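Local atomic coordinates of xylanase inhibitor TL-XI (Triticum aestivum, PDB entry 3G7M), a protein that inhibits xylanases noncompetitively, as a small thaumatin-like protein of wheat linked to plant defence. Residues A[6-11]-A[146-151]; A[47-52]-A[82-87]; A[98-103]-A[126-131]; A[113-118]-A[141-146]; A[117-122]-A[134-139]. The protein carries 4 engineered substitutions. One frame throughout, in Å; residues are numbered along the deposited sequence.

Interaction 1 of 5, residues A[6-11]-A[146-151]; sequences TNRCHF and QIVFCP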
# COMPACT_ATOMS: atom_id res chain seq x y z
N THR A 6 -0.24 0.31 8.62
CA THR A 6 0.48 0.85 9.77
C THR A 6 1.79 1.51 9.33
O THR A 6 2.54 0.98 8.49
CB THR A 6 0.78 -0.24 10.81
OG1 THR A 6 -0.44 -0.90 11.19
CG2 THR A 6 1.45 0.33 12.04
N ASN A 7 2.06 2.68 9.91
CA ASN A 7 3.32 3.39 9.68
C ASN A 7 4.30 3.26 10.85
O ASN A 7 4.06 3.83 11.92
CB ASN A 7 3.04 4.86 9.36
CG ASN A 7 4.30 5.65 9.13
OD1 ASN A 7 5.30 5.10 8.67
ND2 ASN A 7 4.25 6.95 9.44
N ARG A 8 5.36 2.45 10.63
CA ARG A 8 6.41 2.24 11.65
C ARG A 8 7.74 3.00 11.39
O ARG A 8 8.75 2.77 12.07
CB ARG A 8 6.64 0.75 11.96
CG ARG A 8 5.66 0.21 13.00
CD ARG A 8 5.97 -1.19 13.60
NE ARG A 8 5.08 -1.46 14.75
CZ ARG A 8 3.88 -2.06 14.69
NH1 ARG A 8 3.41 -2.53 13.53
NH2 ARG A 8 3.14 -2.22 15.80
N CYS A 9 7.71 3.93 10.43
CA CYS A 9 8.82 4.83 10.17
C CYS A 9 8.88 6.00 11.18
O CYS A 9 7.89 6.31 11.85
CB CYS A 9 8.70 5.36 8.76
SG CYS A 9 8.26 4.08 7.60
N HIS A 10 10.04 6.64 11.29
CA HIS A 10 10.18 7.81 12.15
C HIS A 10 9.70 9.12 11.48
O HIS A 10 9.85 10.21 12.03
CB HIS A 10 11.63 7.97 12.57
CG HIS A 10 12.18 6.81 13.34
ND1 HIS A 10 11.65 6.42 14.56
CD2 HIS A 10 13.24 5.99 13.08
CE1 HIS A 10 12.35 5.39 15.01
NE2 HIS A 10 13.32 5.11 14.13
N PHE A 11 9.14 9.01 10.28
CA PHE A 11 8.64 10.16 9.55
C PHE A 11 7.22 9.90 9.08
O PHE A 11 6.77 8.77 9.01
CB PHE A 11 9.54 10.50 8.35
CG PHE A 11 9.96 9.32 7.56
CD1 PHE A 11 11.22 8.77 7.73
CD2 PHE A 11 9.09 8.71 6.66
CE1 PHE A 11 11.62 7.64 7.01
CE2 PHE A 11 9.49 7.58 5.94
CZ PHE A 11 10.76 7.05 6.11
N GLN A 146 -2.58 -6.88 7.27
CA GLN A 146 -1.74 -5.77 7.75
C GLN A 146 -0.60 -5.42 6.79
O GLN A 146 0.21 -6.26 6.40
CB GLN A 146 -1.20 -6.08 9.14
CG GLN A 146 -0.69 -4.85 9.87
CD GLN A 146 -0.38 -5.12 11.34
OE1 GLN A 146 -0.34 -6.29 11.78
NE2 GLN A 146 -0.18 -4.03 12.11
N ILE A 147 -0.55 -4.14 6.40
CA ILE A 147 0.58 -3.60 5.67
C ILE A 147 1.37 -2.71 6.63
O ILE A 147 0.84 -1.79 7.22
CB ILE A 147 0.12 -2.76 4.50
CG1 ILE A 147 -1.05 -3.43 3.77
CG2 ILE A 147 1.25 -2.47 3.59
CD1 ILE A 147 -0.71 -4.70 3.02
N VAL A 148 2.65 -3.01 6.80
CA VAL A 148 3.50 -2.19 7.66
C VAL A 148 4.54 -1.47 6.78
O VAL A 148 5.18 -2.06 5.88
CB VAL A 148 4.15 -3.03 8.84
CG1 VAL A 148 4.86 -2.13 9.85
CG2 VAL A 148 3.11 -3.87 9.56
N PHE A 149 4.70 -0.17 7.06
CA PHE A 149 5.86 0.59 6.58
C PHE A 149 6.93 0.63 7.66
O PHE A 149 6.63 0.90 8.82
CB PHE A 149 5.48 2.02 6.16
CG PHE A 149 4.43 2.07 5.06
CD1 PHE A 149 4.78 1.83 3.75
CD2 PHE A 149 3.10 2.33 5.36
CE1 PHE A 149 3.84 1.86 2.79
CE2 PHE A 149 2.16 2.36 4.37
CZ PHE A 149 2.55 2.12 3.08
N CYS A 150 8.17 0.37 7.23
CA CYS A 150 9.35 0.26 8.09
C CYS A 150 9.09 -0.79 9.19
O CYS A 150 9.01 -0.45 10.38
CB CYS A 150 9.82 1.62 8.66
SG CYS A 150 9.99 2.98 7.43
N PRO A 151 8.95 -2.07 8.79
CA PRO A 151 8.74 -3.13 9.74
C PRO A 151 9.99 -3.42 10.58
O PRO A 151 9.84 -3.88 11.72
CB PRO A 151 8.45 -4.33 8.84
CG PRO A 151 9.18 -4.05 7.60
CD PRO A 151 9.06 -2.59 7.41
OXT PRO A 151 11.15 -3.19 10.16

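Interaction 2 of 5, residues A[47-52]-A[82-87]; sequences YIWGRT and VPTTMA. Engineered in segment 82-87: Thr84 (natural residue Val).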
# COMPACT_ATOMS: atom_id res chain seq x y z
N TYR A 47 -4.11 -1.48 -5.41
CA TYR A 47 -2.70 -1.14 -5.24
C TYR A 47 -2.63 -0.39 -3.94
O TYR A 47 -3.53 0.43 -3.65
CB TYR A 47 -2.18 -0.23 -6.38
CG TYR A 47 -1.88 -0.93 -7.68
CD1 TYR A 47 -1.07 -2.08 -7.69
CD2 TYR A 47 -2.39 -0.44 -8.90
CE1 TYR A 47 -0.79 -2.72 -8.88
CE2 TYR A 47 -2.11 -1.07 -10.11
CZ TYR A 47 -1.31 -2.22 -10.11
OH TYR A 47 -1.06 -2.87 -11.32
N ILE A 48 -1.55 -0.65 -3.18
CA ILE A 48 -1.34 0.03 -1.91
C ILE A 48 0.10 0.45 -1.89
O ILE A 48 1.00 -0.38 -2.07
CB ILE A 48 -1.67 -0.93 -0.71
CG1 ILE A 48 -3.15 -1.28 -0.72
CG2 ILE A 48 -1.24 -0.34 0.65
CD1 ILE A 48 -3.52 -2.42 0.15
N TRP A 49 0.34 1.74 -1.67
CA TRP A 49 1.70 2.25 -1.53
C TRP A 49 1.75 3.44 -0.60
O TRP A 49 0.75 4.12 -0.41
CB TRP A 49 2.28 2.65 -2.91
CG TRP A 49 1.65 3.87 -3.51
CD1 TRP A 49 2.11 5.14 -3.41
CD2 TRP A 49 0.48 3.92 -4.32
NE1 TRP A 49 1.28 5.99 -4.10
CE2 TRP A 49 0.27 5.27 -4.67
CE3 TRP A 49 -0.43 2.96 -4.79
CZ2 TRP A 49 -0.81 5.70 -5.44
CZ3 TRP A 49 -1.49 3.37 -5.55
CH2 TRP A 49 -1.67 4.73 -5.88
N GLY A 50 2.93 3.70 -0.04
CA GLY A 50 3.15 4.88 0.79
C GLY A 50 3.83 6.03 0.06
O GLY A 50 4.66 5.80 -0.84
N ARG A 51 3.49 7.25 0.47
CA ARG A 51 4.08 8.47 -0.08
C ARG A 51 4.72 9.28 1.02
O ARG A 51 4.16 9.40 2.12
CB ARG A 51 3.02 9.32 -0.76
CG ARG A 51 2.10 8.57 -1.71
CD ARG A 51 0.92 9.44 -2.04
NE ARG A 51 -0.09 9.42 -1.00
CZ ARG A 51 -1.12 10.25 -0.94
NH1 ARG A 51 -1.26 11.19 -1.85
NH2 ARG A 51 -2.01 10.13 0.04
N THR A 52 5.90 9.84 0.73
CA THR A 52 6.63 10.61 1.73
C THR A 52 6.82 12.00 1.21
O THR A 52 6.83 12.19 0.01
CB THR A 52 8.02 10.00 2.03
OG1 THR A 52 8.83 9.98 0.84
CG2 THR A 52 7.88 8.58 2.60
N VAL A 82 8.14 7.06 -9.92
CA VAL A 82 9.35 6.31 -9.52
C VAL A 82 10.25 7.21 -8.63
O VAL A 82 10.50 8.38 -8.97
CB VAL A 82 10.11 5.81 -10.83
CG1 VAL A 82 11.44 5.07 -10.54
CG2 VAL A 82 9.20 4.94 -11.71
N PRO A 83 10.79 6.68 -7.52
CA PRO A 83 10.63 5.31 -7.13
C PRO A 83 9.46 5.17 -6.19
O PRO A 83 9.07 6.16 -5.52
CB PRO A 83 11.93 5.03 -6.40
CG PRO A 83 12.35 6.35 -5.80
CD PRO A 83 11.65 7.42 -6.56
N THR A 84 8.90 3.97 -6.14
CA THR A 84 7.89 3.63 -5.15
C THR A 84 7.70 2.13 -4.97
O THR A 84 7.74 1.37 -5.94
CB THR A 84 6.53 4.27 -5.47
OG1 THR A 84 5.56 3.77 -4.53
CG2 THR A 84 6.06 3.98 -6.92
N THR A 85 7.50 1.71 -3.73
CA THR A 85 7.27 0.31 -3.42
C THR A 85 5.79 0.01 -3.61
O THR A 85 4.96 0.75 -3.08
CB THR A 85 7.64 0.01 -1.97
OG1 THR A 85 9.04 0.38 -1.78
CG2 THR A 85 7.45 -1.47 -1.66
N MET A 86 5.47 -1.03 -4.40
CA MET A 86 4.09 -1.38 -4.77
C MET A 86 3.57 -2.68 -4.19
O MET A 86 4.04 -3.79 -4.54
CB MET A 86 3.92 -1.44 -6.28
CG MET A 86 3.47 -0.16 -6.88
SD MET A 86 1.79 0.23 -6.41
CE MET A 86 1.39 1.34 -7.79
N ALA A 87 2.57 -2.51 -3.31
CA ALA A 87 1.86 -3.63 -2.76
C ALA A 87 0.51 -3.81 -3.48
O ALA A 87 -0.19 -2.82 -3.77
CB ALA A 87 1.64 -3.40 -1.32

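Interaction 3 of 5, residues A[98-103]-A[126-131]; sequences YGVTST and AGCDVV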
# COMPACT_ATOMS: atom_id res chain seq x y z
N TYR A 98 -2.01 -11.44 -1.25
CA TYR A 98 -1.28 -10.17 -1.11
C TYR A 98 0.16 -10.28 -1.65
O TYR A 98 0.90 -11.17 -1.29
CB TYR A 98 -1.32 -9.66 0.34
CG TYR A 98 -1.07 -10.74 1.38
CD1 TYR A 98 -2.07 -11.62 1.77
CD2 TYR A 98 0.17 -10.89 1.97
CE1 TYR A 98 -1.84 -12.60 2.69
CE2 TYR A 98 0.42 -11.89 2.89
CZ TYR A 98 -0.60 -12.74 3.25
OH TYR A 98 -0.36 -13.74 4.19
N GLY A 99 0.52 -9.38 -2.56
CA GLY A 99 1.83 -9.43 -3.22
C GLY A 99 2.47 -8.07 -3.24
O GLY A 99 1.82 -7.06 -2.96
N VAL A 100 3.75 -8.02 -3.54
CA VAL A 100 4.48 -6.77 -3.40
C VAL A 100 5.63 -6.85 -4.34
O VAL A 100 6.12 -7.93 -4.64
CB VAL A 100 4.95 -6.56 -1.90
CG1 VAL A 100 5.97 -7.64 -1.45
CG2 VAL A 100 5.48 -5.10 -1.63
N THR A 101 6.07 -5.69 -4.82
CA THR A 101 7.31 -5.57 -5.61
C THR A 101 8.16 -4.37 -5.22
O THR A 101 7.65 -3.35 -4.78
CB THR A 101 7.00 -5.48 -7.09
OG1 THR A 101 8.25 -5.31 -7.81
CG2 THR A 101 6.07 -4.31 -7.39
N SER A 102 9.47 -4.48 -5.39
CA SER A 102 10.35 -3.32 -5.25
C SER A 102 11.33 -3.32 -6.43
O SER A 102 12.49 -2.92 -6.33
CB SER A 102 11.02 -3.34 -3.88
OG SER A 102 11.87 -4.45 -3.79
N THR A 103 10.85 -3.78 -7.58
CA THR A 103 11.68 -3.81 -8.75
C THR A 103 11.00 -3.10 -9.91
O THR A 103 11.67 -2.48 -10.75
CB THR A 103 12.08 -5.24 -9.12
OG1 THR A 103 12.36 -5.96 -7.91
CG2 THR A 103 13.35 -5.28 -10.02
N ALA A 126 15.27 -2.80 -2.01
CA ALA A 126 14.94 -2.97 -3.42
C ALA A 126 15.35 -4.37 -3.90
O ALA A 126 16.45 -4.87 -3.59
CB ALA A 126 15.63 -1.88 -4.26
N GLY A 127 14.47 -4.99 -4.68
CA GLY A 127 14.74 -6.31 -5.25
C GLY A 127 14.28 -7.44 -4.35
O GLY A 127 14.89 -8.50 -4.32
N CYS A 128 13.20 -7.22 -3.62
CA CYS A 128 12.69 -8.18 -2.66
C CYS A 128 11.99 -9.32 -3.37
O CYS A 128 12.01 -10.47 -2.93
CB CYS A 128 11.74 -7.49 -1.67
SG CYS A 128 10.22 -6.83 -2.38
N ASP A 129 11.36 -8.96 -4.49
CA ASP A 129 10.72 -9.92 -5.39
C ASP A 129 11.69 -10.46 -6.46
O ASP A 129 12.09 -9.73 -7.38
CB ASP A 129 9.46 -9.29 -6.02
CG ASP A 129 9.72 -7.92 -6.67
OD1 ASP A 129 10.20 -6.98 -6.01
OD2 ASP A 129 9.41 -7.77 -7.88
N VAL A 130 12.11 -11.71 -6.30
CA VAL A 130 13.00 -12.34 -7.27
C VAL A 130 12.26 -12.49 -8.60
O VAL A 130 12.82 -12.23 -9.66
CB VAL A 130 13.47 -13.71 -6.74
CG1 VAL A 130 14.26 -14.45 -7.79
CG2 VAL A 130 14.34 -13.51 -5.50
N VAL A 131 10.98 -12.90 -8.52
CA VAL A 131 10.12 -13.06 -9.69
C VAL A 131 8.70 -12.97 -9.20
O VAL A 131 8.40 -13.40 -8.10
CB VAL A 131 10.36 -14.44 -10.42
CG1 VAL A 131 9.81 -15.63 -9.61
CG2 VAL A 131 9.78 -14.41 -11.85

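Interaction 4 of 5, residues A[113-118]-A[141-146]; sequences LKCSSG and AGSRLQ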
# COMPACT_ATOMS: atom_id res chain seq x y z
N LEU A 113 3.86 -7.12 4.26
CA LEU A 113 2.45 -7.50 4.13
C LEU A 113 2.26 -8.78 4.92
O LEU A 113 2.99 -9.76 4.72
CB LEU A 113 2.08 -7.73 2.67
CG LEU A 113 2.00 -6.47 1.79
CD1 LEU A 113 3.39 -5.89 1.45
CD2 LEU A 113 1.25 -6.77 0.50
N LYS A 114 1.29 -8.75 5.83
CA LYS A 114 0.97 -9.95 6.61
C LYS A 114 -0.52 -10.20 6.88
O LYS A 114 -1.33 -9.27 6.95
CB LYS A 114 1.80 -10.03 7.91
CG LYS A 114 1.69 -8.82 8.82
CD LYS A 114 2.65 -8.90 10.01
CE LYS A 114 4.06 -8.49 9.57
NZ LYS A 114 4.96 -8.43 10.73
N CYS A 115 -0.87 -11.48 7.01
CA CYS A 115 -2.21 -11.89 7.34
C CYS A 115 -2.23 -12.70 8.62
O CYS A 115 -1.29 -13.47 8.89
CB CYS A 115 -2.80 -12.72 6.21
SG CYS A 115 -4.58 -12.71 6.24
N SER A 116 -3.30 -12.54 9.41
CA SER A 116 -3.46 -13.26 10.67
C SER A 116 -3.65 -14.77 10.45
O SER A 116 -3.51 -15.56 11.38
CB SER A 116 -4.62 -12.66 11.46
OG SER A 116 -5.84 -12.72 10.74
N SER A 117 -3.95 -15.13 9.20
CA SER A 117 -4.12 -16.52 8.78
C SER A 117 -3.03 -16.97 7.82
O SER A 117 -2.84 -18.18 7.58
CB SER A 117 -5.50 -16.69 8.12
OG SER A 117 -6.49 -16.38 9.08
N GLY A 118 -2.29 -16.00 7.29
CA GLY A 118 -1.28 -16.32 6.32
C GLY A 118 0.10 -16.11 6.85
O GLY A 118 0.28 -15.74 8.02
N ALA A 141 -12.38 -17.16 7.69
CA ALA A 141 -13.67 -16.50 7.86
C ALA A 141 -13.54 -15.09 8.47
O ALA A 141 -14.22 -14.16 8.02
CB ALA A 141 -14.66 -17.39 8.70
N GLY A 142 -12.66 -14.94 9.47
CA GLY A 142 -12.52 -13.65 10.16
C GLY A 142 -11.10 -13.11 10.19
O GLY A 142 -10.66 -12.54 11.20
N SER A 143 -10.38 -13.28 9.07
CA SER A 143 -8.93 -12.97 9.00
C SER A 143 -8.62 -11.46 8.92
O SER A 143 -9.51 -10.64 8.68
CB SER A 143 -8.24 -13.75 7.87
OG SER A 143 -8.87 -13.54 6.62
N ARG A 144 -7.35 -11.10 9.14
CA ARG A 144 -6.99 -9.70 9.26
C ARG A 144 -5.70 -9.37 8.51
O ARG A 144 -4.65 -9.90 8.86
CB ARG A 144 -6.89 -9.34 10.75
CG ARG A 144 -8.25 -9.05 11.33
CD ARG A 144 -8.35 -9.36 12.80
NE ARG A 144 -9.77 -9.45 13.17
CZ ARG A 144 -10.24 -10.00 14.29
NH1 ARG A 144 -9.40 -10.51 15.20
NH2 ARG A 144 -11.55 -10.04 14.52
N LEU A 145 -5.79 -8.49 7.50
CA LEU A 145 -4.64 -8.06 6.72
C LEU A 145 -3.92 -6.84 7.30
O LEU A 145 -4.59 -5.87 7.75
CB LEU A 145 -5.08 -7.69 5.31
CG LEU A 145 -5.35 -8.83 4.32
CD1 LEU A 145 -5.88 -8.25 3.04
CD2 LEU A 145 -4.06 -9.59 4.02
N GLN A 146 -2.58 -6.88 7.27
CA GLN A 146 -1.74 -5.77 7.75
C GLN A 146 -0.60 -5.42 6.79
O GLN A 146 0.21 -6.26 6.40
CB GLN A 146 -1.20 -6.08 9.14
CG GLN A 146 -0.69 -4.85 9.87
CD GLN A 146 -0.38 -5.12 11.34
OE1 GLN A 146 -0.34 -6.29 11.78
NE2 GLN A 146 -0.18 -4.03 12.11

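Interaction 5 of 5, residues A[117-122]-A[134-139]; sequences SGDALP and YAKSCS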
# COMPACT_ATOMS: atom_id res chain seq x y z
N SER A 117 -3.95 -15.13 9.20
CA SER A 117 -4.12 -16.52 8.78
C SER A 117 -3.03 -16.97 7.82
O SER A 117 -2.84 -18.18 7.58
CB SER A 117 -5.50 -16.69 8.12
OG SER A 117 -6.49 -16.38 9.08
N GLY A 118 -2.29 -16.00 7.29
CA GLY A 118 -1.28 -16.32 6.32
C GLY A 118 0.10 -16.11 6.85
O GLY A 118 0.28 -15.74 8.02
N ASP A 119 1.08 -16.33 5.98
CA ASP A 119 2.46 -16.15 6.32
C ASP A 119 2.91 -14.77 5.92
O ASP A 119 2.36 -14.16 5.02
CB ASP A 119 3.31 -17.18 5.60
CG ASP A 119 3.02 -18.56 6.05
OD1 ASP A 119 2.78 -18.74 7.26
OD2 ASP A 119 3.02 -19.48 5.21
N ALA A 120 3.95 -14.30 6.59
CA ALA A 120 4.49 -12.98 6.37
C ALA A 120 5.18 -12.87 4.99
O ALA A 120 5.88 -13.81 4.57
CB ALA A 120 5.46 -12.64 7.52
N LEU A 121 4.98 -11.74 4.30
CA LEU A 121 5.67 -11.41 3.05
C LEU A 121 6.53 -10.14 3.17
O LEU A 121 5.99 -9.05 3.08
CB LEU A 121 4.64 -11.24 1.93
CG LEU A 121 5.16 -11.16 0.49
CD1 LEU A 121 5.67 -12.50 -0.00
CD2 LEU A 121 4.09 -10.66 -0.43
N PRO A 122 7.86 -10.28 3.38
CA PRO A 122 8.72 -9.12 3.58
C PRO A 122 9.19 -8.47 2.27
O PRO A 122 9.34 -9.16 1.25
CB PRO A 122 9.93 -9.69 4.32
CG PRO A 122 10.03 -11.08 3.86
CD PRO A 122 8.63 -11.54 3.45
N TYR A 134 5.26 -12.67 -6.47
CA TYR A 134 5.82 -12.72 -5.14
C TYR A 134 4.66 -12.38 -4.20
O TYR A 134 4.47 -11.21 -3.81
CB TYR A 134 6.99 -11.73 -5.00
CG TYR A 134 7.68 -11.69 -3.66
CD1 TYR A 134 8.36 -12.81 -3.16
CD2 TYR A 134 7.68 -10.52 -2.90
CE1 TYR A 134 9.01 -12.76 -1.92
CE2 TYR A 134 8.32 -10.46 -1.66
CZ TYR A 134 8.99 -11.57 -1.18
OH TYR A 134 9.62 -11.48 0.05
N ALA A 135 3.88 -13.40 -3.84
CA ALA A 135 2.66 -13.19 -3.09
C ALA A 135 2.38 -14.35 -2.20
O ALA A 135 2.88 -15.43 -2.44
CB ALA A 135 1.49 -12.99 -4.05
N LYS A 136 1.57 -14.13 -1.17
CA LYS A 136 1.12 -15.20 -0.30
C LYS A 136 -0.40 -15.17 -0.27
O LYS A 136 -1.01 -14.14 -0.63
CB LYS A 136 1.71 -15.02 1.11
CG LYS A 136 3.21 -15.34 1.22
CD LYS A 136 3.49 -16.84 1.18
CE LYS A 136 5.00 -17.14 1.19
NZ LYS A 136 5.24 -18.61 1.57
N SER A 137 -1.02 -16.28 0.14
CA SER A 137 -2.48 -16.36 0.21
C SER A 137 -2.95 -16.45 1.67
O SER A 137 -2.26 -16.99 2.53
CB SER A 137 -3.01 -17.55 -0.63
OG SER A 137 -2.34 -18.78 -0.32
N CYS A 138 -4.13 -15.89 1.93
CA CYS A 138 -4.75 -15.89 3.25
C CYS A 138 -6.20 -16.28 3.10
O CYS A 138 -6.91 -15.69 2.29
CB CYS A 138 -4.70 -14.49 3.83
SG CYS A 138 -5.11 -14.55 5.51
N SER A 139 -6.66 -17.24 3.91
CA SER A 139 -7.98 -17.84 3.69
C SER A 139 -8.64 -18.16 5.04
O SER A 139 -8.58 -19.30 5.52
CB SER A 139 -7.86 -19.11 2.76
OG SER A 139 -9.11 -19.72 2.39

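Interaction 1 of 5, residues A[6-11]-A[146-151]
Cys9 and Cys150 each carry SG anti to the carbonyl carbon, beside the backbone N (chi1 -43° and -49°), which brings the sulfurs together. The SG atoms lie 2.1 Å apart, with a torsion of 94° about the bond. This disulfide closes the end of a parallel strand pair in which strand 3-7, the first of the chain, runs beside strand 145-149, the last. Thr6 N donates almost straight to Ile147 O at 2.7 Å, and Phe149 N returns a bond to Thr6 O at 2.8 Å. Beyond the bridged residues, Arg8 N still reaches Phe149 O. On the side-chain level, Gln146 extends its chain so that NE2 meets Thr6 OG1 at 3.3 Å, with the hydroxyl oxygen in the amide plane. Val148 CG1 sits at the edge of the Arg8 guanidinium, in its plane. Asn7 folds the loop that follows: its OD1 takes the N-H of Cys9 at 3.2 Å in an Asx turn, the donor standing above the carbonyl plane, while ND2 points straight at Phe11 O at 3.1 Å. An alanine in place of this asparagine would probably leave Cys9 N and Phe11 O without these mates and let the cysteine loop drift from its position beside Phe149. Cys9 SG also packs on Phe149 CB at 3.7 Å, and Cys150 SG lies obliquely near the Phe11 ring. A covalent link placed where the parallel bonding stops ties the C-terminal tail to the loop that follows the first strand, and probably keeps the two from parting at this end.

Interaction 2 of 5, residues A[47-52]-A[82-87]
Ile48 N donates to Ala87 O at 2.6 Å, and Ala87 N answers to Ile48 O at 2.9 Å, closing an antiparallel hydrogen-bonded pair. It belongs to the six-stranded antiparallel sheet of the thaumatin-like fold, where strand 44-52 lies between 13-19 and 86-91. Ala87 O also faces the CA of Tyr47 at 3.4 Å in a C-H...O contact. The Ile48 and Ala87 side chains share one face of the sheet, CB to CB at 4.2 Å, where Met111 and Leu113 of the other sheet pack against Ala87. Met86 points to the opposite face, and its chain bends at chi2 (-69°) to carry the thioether to two aromatic residues. Its methyl CE lies over one face of the Tyr47 ring, offset toward the rim, while SD comes within 3.9 Å of Tyr47 CD1: a Met-aromatic contact approached obliquely. Trp49 runs alongside Met86 and points the same way, and SD meets the six-membered ring of Trp49 in a second oblique Met-aromatic contact. The indole's NE1 is used outside the pair, on Gly67 O. Farther along, the chains diverge, and the pairing gives way to looser contacts with Thr84, an engineered substitution. Its OG1 makes a weak bond to Thr85 O. That same carbonyl oxygen lies 3.3 Å from Trp49 CB, whereas Thr84 OG1 stands 3.8 Å from Trp49 CB.

Interaction 3 of 5, residues A[98-103]-A[126-131]
The carboxylate of Asp129 is met on both faces at OD1: Ser102 N approaches from one side of its plane at 2.7 Å and Thr103 OG1 from the other at 3.1 Å. Thr101 OG1 bonds to OD2 at 2.7 Å, from 41° above the plane. These bonds tie strand 95-101 and the residues just after it to the loop between strands 121-123 and 135-139 of the thaumatin-like fold. Thr101 OG1 also accepts from Thr103 N in an ST turn. An alanine here in place of the aspartate would probably leave Ser102 N and the hydroxyls of Thr101 and Thr103 without their shared acceptor and set the turn free to shift. Gln132, just beyond the loop segment, adds a further donor to OD2. Ser102 anchors the other half of the loop, its OG placed between the backbone N and the carbonyl carbon (chi1 65°). From there it accepts from the successive amides of Gly127 and Cys128, and it also bonds to Lys125 O. Cys128 is itself tied to Cys123 by a disulfide. Cys128 N reaches Ser102 OG at 3.1 Å, nearly straight, with an N-H...O angle of 173°.

Interaction 4 of 5, residues A[113-118]-A[141-146]
Lys114 and Gln146 pair in antiparallel fashion, with the two segments running 162° apart. Lys114 N donates to Gln146 O at 2.8 Å and Gln146 N to Lys114 O at 2.7 Å, so this is a hydrogen-bonded pair; Cys115 and Leu145 form the adjoining non-hydrogen-bonded one, their CA atoms 4.6 Å apart. Ser116 N then bonds to Arg144 O at 3.0 Å. Where a backbone carbonyl would be expected next, a side chain takes over: Ser116 OG, turned between its own N and carbonyl carbon (chi1 59°), accepts from Arg144 N at 2.7 Å. On one face of the sheet Lys114 and Gln146 lie side by side and point the same way, Lys114 CG against Gln146 CB. On the other face Cys115 SG rests on Leu145 CD2 at 3.9 Å, with Tyr98 of the opposing sheet packed on both residues. That sulfur is also bonded to Cys138 on strand 135-139 of that opposing sheet. Ser117 OG touches Ser143 CB at the margin. Amphipathic strands with one face turned to a second sheet, stapled to it by a disulfide, are what a disulfide-rich beta sandwich such as the thaumatin fold presents.

Interaction 5 of 5, residues A[117-122]-A[134-139]
Leu121 lays its methyl CD1 over the centre of the Tyr134 ring, 3.6 Å above the plane, in a CH-pi contact. With CG anti to the backbone N (chi1 -169°), the leucine branch slides past the tyrosine in the opposite direction, and its other methyl, CD2, comes 3.4 Å from Tyr134 O. The ring is held at its edge as well: Tyr134 OH donates to Pro122 O at 2.6 Å, in the carbonyl plane of the proline, and the two side chains cross at about a right angle. Lys136 adds its CG against Leu121 CD1 at 4.0 Å. Its NZ stays 4.4 Å from Asp119 OD2, opposite charges near each other but beyond a salt bridge. At the far end Cys138 SG, which is disulfide-bonded to Cys115, packs on Ser117 CB at 3.4 Å and lies near Gly118 N. No backbone bond joins the segments, since strands 121-123 and 135-139 are the edge strands of two different sheets; Tyr98 spans the gap, bonding through its OH to Asp119 O. The sandwich edge is thus closed by side chains: one tyrosine, gripped over its face by leucine and at its hydroxyl by a carbonyl, is probably restrained from turning.

In the fold
All five interactions lie in one thaumatin-like sandwich. Interactions 1 and 4 build the same mixed sheet, sharing Gln146 on strand 145-149. Interaction 2 and segment 98-103 of interaction 3 belong to the facing antiparallel sheet, where Met86 O and Thr101 N lie 2.8 Å apart in a probable hydrogen bond between neighbouring strands; residues 126-131 are a loop beside it. Interaction 5 joins the sheets at one edge. Its centre is about 8 Å from that of interaction 4, and the Cys115-Cys138 disulfide links the two. Across the core, Phe149 CE1 of interaction 1 meets Gly50 N of interaction 2 at 3.5 Å. A bound sodium ion lies about 10 Å from the Trp49 side chain and about 13 Å from that of Phe149.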